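Local coordinates for protein putative NADPH:quinone reductase (Bacillus thuringiensis, PDB 3GMS) that probably reduces quinones with NADPH as a member of the medium-chain dehydrogenase/reductase family, although its function has not been established, at residues A[129-134]-A[155-160]. Residues are numbered along the deposited sequence; the frame is centred on the assembly and turned at random.
Sequences PLTAWV and SAIGHL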
ATOM      1  N   PRO A 129       2.978   2.731   3.152  1.00 20.68           N
ATOM      2  CA  PRO A 129       3.878   2.976   4.280  1.00 21.05           C
ATOM      3  C   PRO A 129       3.688   1.963   5.386  1.00 21.40           C
ATOM      4  O   PRO A 129       4.680   1.448   5.910  1.00 21.69           O
ATOM      5  CB  PRO A 129       3.513   4.404   4.749  1.00 21.41           C
ATOM      6  CG  PRO A 129       2.956   5.042   3.539  1.00 23.18           C
ATOM      7  CD  PRO A 129       2.160   3.927   2.871  1.00 20.96           C
ATOM      8  N   LEU A 130       2.436   1.679   5.762  1.00 20.66           N
ATOM      9  CA  LEU A 130       2.235   0.677   6.799  1.00 20.34           C
ATOM     10  C   LEU A 130       2.768  -0.733   6.435  1.00 20.31           C
ATOM     11  O   LEU A 130       3.393  -1.375   7.258  1.00 20.01           O
ATOM     12  CB  LEU A 130       0.786   0.632   7.243  1.00 20.50           C
ATOM     13  CG  LEU A 130       0.477  -0.092   8.533  1.00 21.15           C
ATOM     14  CD1 LEU A 130       1.176   0.516   9.748  1.00 21.70           C
ATOM     15  CD2 LEU A 130      -1.041  -0.056   8.692  1.00 19.40           C
ATOM     16  N   THR A 131       2.549  -1.165   5.194  1.00 20.29           N
ATOM     17  CA  THR A 131       3.092  -2.423   4.687  1.00 20.05           C
ATOM     18  C   THR A 131       4.628  -2.439   4.719  1.00 20.59           C
ATOM     19  O   THR A 131       5.250  -3.419   5.226  1.00 20.38           O
ATOM     20  CB  THR A 131       2.569  -2.762   3.270  1.00 20.09           C
ATOM     21  OG1 THR A 131       1.143  -2.915   3.330  1.00 18.88           O
ATOM     22  CG2 THR A 131       3.169  -4.100   2.779  1.00 20.35           C
ATOM     23  N   ALA A 132       5.241  -1.368   4.220  1.00 19.89           N
ATOM     24  CA  ALA A 132       6.695  -1.296   4.202  1.00 20.58           C
ATOM     25  C   ALA A 132       7.250  -1.287   5.651  1.00 20.66           C
ATOM     26  O   ALA A 132       8.180  -2.031   5.955  1.00 21.62           O
ATOM     27  CB  ALA A 132       7.185  -0.056   3.398  1.00 19.05           C
ATOM     28  N   TRP A 133       6.651  -0.486   6.531  1.00 21.05           N
ATOM     29  CA  TRP A 133       7.110  -0.353   7.921  1.00 21.09           C
ATOM     30  C   TRP A 133       6.987  -1.649   8.722  1.00 21.95           C
ATOM     31  O   TRP A 133       7.931  -2.053   9.440  1.00 20.88           O
ATOM     32  CB  TRP A 133       6.316   0.716   8.654  1.00 21.62           C
ATOM     33  CG  TRP A 133       6.730   0.844  10.125  1.00 21.80           C
ATOM     34  CD1 TRP A 133       6.039   0.388  11.207  1.00 25.66           C
ATOM     35  CD2 TRP A 133       7.911   1.462  10.630  1.00 23.84           C
ATOM     36  NE1 TRP A 133       6.714   0.711  12.374  1.00 25.30           N
ATOM     37  CE2 TRP A 133       7.872   1.356  12.044  1.00 26.27           C
ATOM     38  CE3 TRP A 133       8.992   2.120  10.031  1.00 25.04           C
ATOM     39  CZ2 TRP A 133       8.893   1.868  12.874  1.00 26.40           C
ATOM     40  CZ3 TRP A 133      10.007   2.642  10.859  1.00 27.25           C
ATOM     41  CH2 TRP A 133       9.938   2.504  12.270  1.00 26.20           C
ATOM     42  N   VAL A 134       5.801  -2.246   8.649  1.00 21.34           N
ATOM     43  CA  VAL A 134       5.528  -3.502   9.338  1.00 21.28           C
ATOM     44  C   VAL A 134       6.412  -4.681   8.857  1.00 22.55           C
ATOM     45  O   VAL A 134       6.997  -5.377   9.684  1.00 22.91           O
ATOM     46  CB  VAL A 134       4.018  -3.824   9.398  1.00 20.72           C
ATOM     47  CG1 VAL A 134       3.778  -5.202  10.001  1.00 20.25           C
ATOM     48  CG2 VAL A 134       3.295  -2.785  10.268  1.00 20.79           C
ATOM     49  N   SER A 155       7.863   0.436  -7.979  1.00 29.10           N
ATOM     50  CA  SER A 155       6.561   0.782  -7.391  1.00 28.03           C
ATOM     51  C   SER A 155       6.611   1.861  -6.281  1.00 27.04           C
ATOM     52  O   SER A 155       7.683   2.201  -5.765  1.00 26.23           O
ATOM     53  CB  SER A 155       5.968  -0.485  -6.819  1.00 28.65           C
ATOM     54  OG  SER A 155       6.793  -0.952  -5.769  1.00 28.95           O
ATOM     55  N   ALA A 156       5.434   2.360  -5.862  1.00 24.89           N
ATOM     56  CA  ALA A 156       5.366   3.267  -4.731  1.00 23.82           C
ATOM     57  C   ALA A 156       6.012   2.648  -3.511  1.00 22.64           C
ATOM     58  O   ALA A 156       6.783   3.325  -2.804  1.00 23.02           O
ATOM     59  CB  ALA A 156       3.892   3.649  -4.373  1.00 23.66           C
ATOM     60  N   ILE A 157       5.669   1.393  -3.235  1.00 21.56           N
ATOM     61  CA  ILE A 157       6.194   0.754  -2.019  1.00 21.40           C
ATOM     62  C   ILE A 157       7.723   0.545  -2.127  1.00 21.51           C
ATOM     63  O   ILE A 157       8.433   0.711  -1.138  1.00 21.70           O
ATOM     64  CB  ILE A 157       5.441  -0.533  -1.596  1.00 20.81           C
ATOM     65  CG1 ILE A 157       5.777  -0.828  -0.105  1.00 19.69           C
ATOM     66  CG2 ILE A 157       5.765  -1.712  -2.497  1.00 21.07           C
ATOM     67  CD1 ILE A 157       5.030  -2.039   0.515  1.00 21.87           C
ATOM     68  N   GLY A 158       8.189   0.259  -3.331  1.00 22.20           N
ATOM     69  CA  GLY A 158       9.640   0.153  -3.599  1.00 23.83           C
ATOM     70  C   GLY A 158      10.416   1.395  -3.185  1.00 24.08           C
ATOM     71  O   GLY A 158      11.490   1.308  -2.602  1.00 24.85           O
ATOM     72  N   HIS A 159       9.883   2.566  -3.518  1.00 23.32           N
ATOM     73  CA  HIS A 159      10.498   3.831  -3.141  1.00 23.75           C
ATOM     74  C   HIS A 159      10.507   4.003  -1.639  1.00 23.32           C
ATOM     75  O   HIS A 159      11.387   4.636  -1.091  1.00 24.36           O
ATOM     76  CB  HIS A 159       9.694   4.987  -3.724  1.00 24.66           C
ATOM     77  CG  HIS A 159       9.918   5.194  -5.178  1.00 25.54           C
ATOM     78  ND1 HIS A 159       9.707   4.212  -6.116  1.00 31.58           N
ATOM     79  CD2 HIS A 159      10.280   6.301  -5.868  1.00 33.00           C
ATOM     80  CE1 HIS A 159       9.986   4.680  -7.318  1.00 33.67           C
ATOM     81  NE2 HIS A 159      10.341   5.945  -7.194  1.00 35.74           N
ATOM     82  N   LEU A 160       9.525   3.424  -0.959  1.00 22.37           N
ATOM     83  CA  LEU A 160       9.516   3.493   0.492  1.00 22.38           C
ATOM     84  C   LEU A 160      10.559   2.562   1.134  1.00 22.30           C
ATOM     85  O   LEU A 160      11.219   2.935   2.119  1.00 22.06           O
ATOM     86  CB  LEU A 160       8.105   3.236   1.060  1.00 21.34           C
ATOM     87  CG  LEU A 160       7.025   4.176   0.500  1.00 22.59           C
ATOM     88  CD1 LEU A 160       5.686   3.880   1.129  1.00 23.63           C
ATOM     89  CD2 LEU A 160       7.375   5.635   0.684  1.00 24.12           C
TER
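Ala132 faces the 155-160 segment and brings its CB up to both Ile157 and Leu160, 3.9 Å from Ile157 CG1 and 4.1 Å from Leu160 CB. Ile157 is fully extended, with CG1 anti to the backbone N (chi1 -162°) and CD1 anti in turn (chi2 176°), and this terminal CD1 ends 3.6 Å from Thr131 CG2, the two side chains crossing at about a right angle. Leu160, one turn further along, turns CD1 to Pro129, 3.6 Å from Pro129 N and 3.8 Å from Pro129 CG. Thr131 OG1 is bonded to Ile127 O within its own helix. Phe298 touches both Pro129 and Leu160, and Phe161 and Leu164 extend the cover over Ala132 further along helix 156-168. At the start of that helix, Ser155 is the N-cap, its OG accepting from Gly158 N at 3.1 Å; Ser155 O takes bonds from His159 N and ND1 on opposite faces of its carbonyl plane. The helix follows strand 147-150 of a Rossmann-type fold that, as in relatives, probably binds NADPH, and helix 127-139 packs against it at 44°. Methyl and methylene contacts, with no hydrogen bond between the two segments, make this a buried, apolar seam.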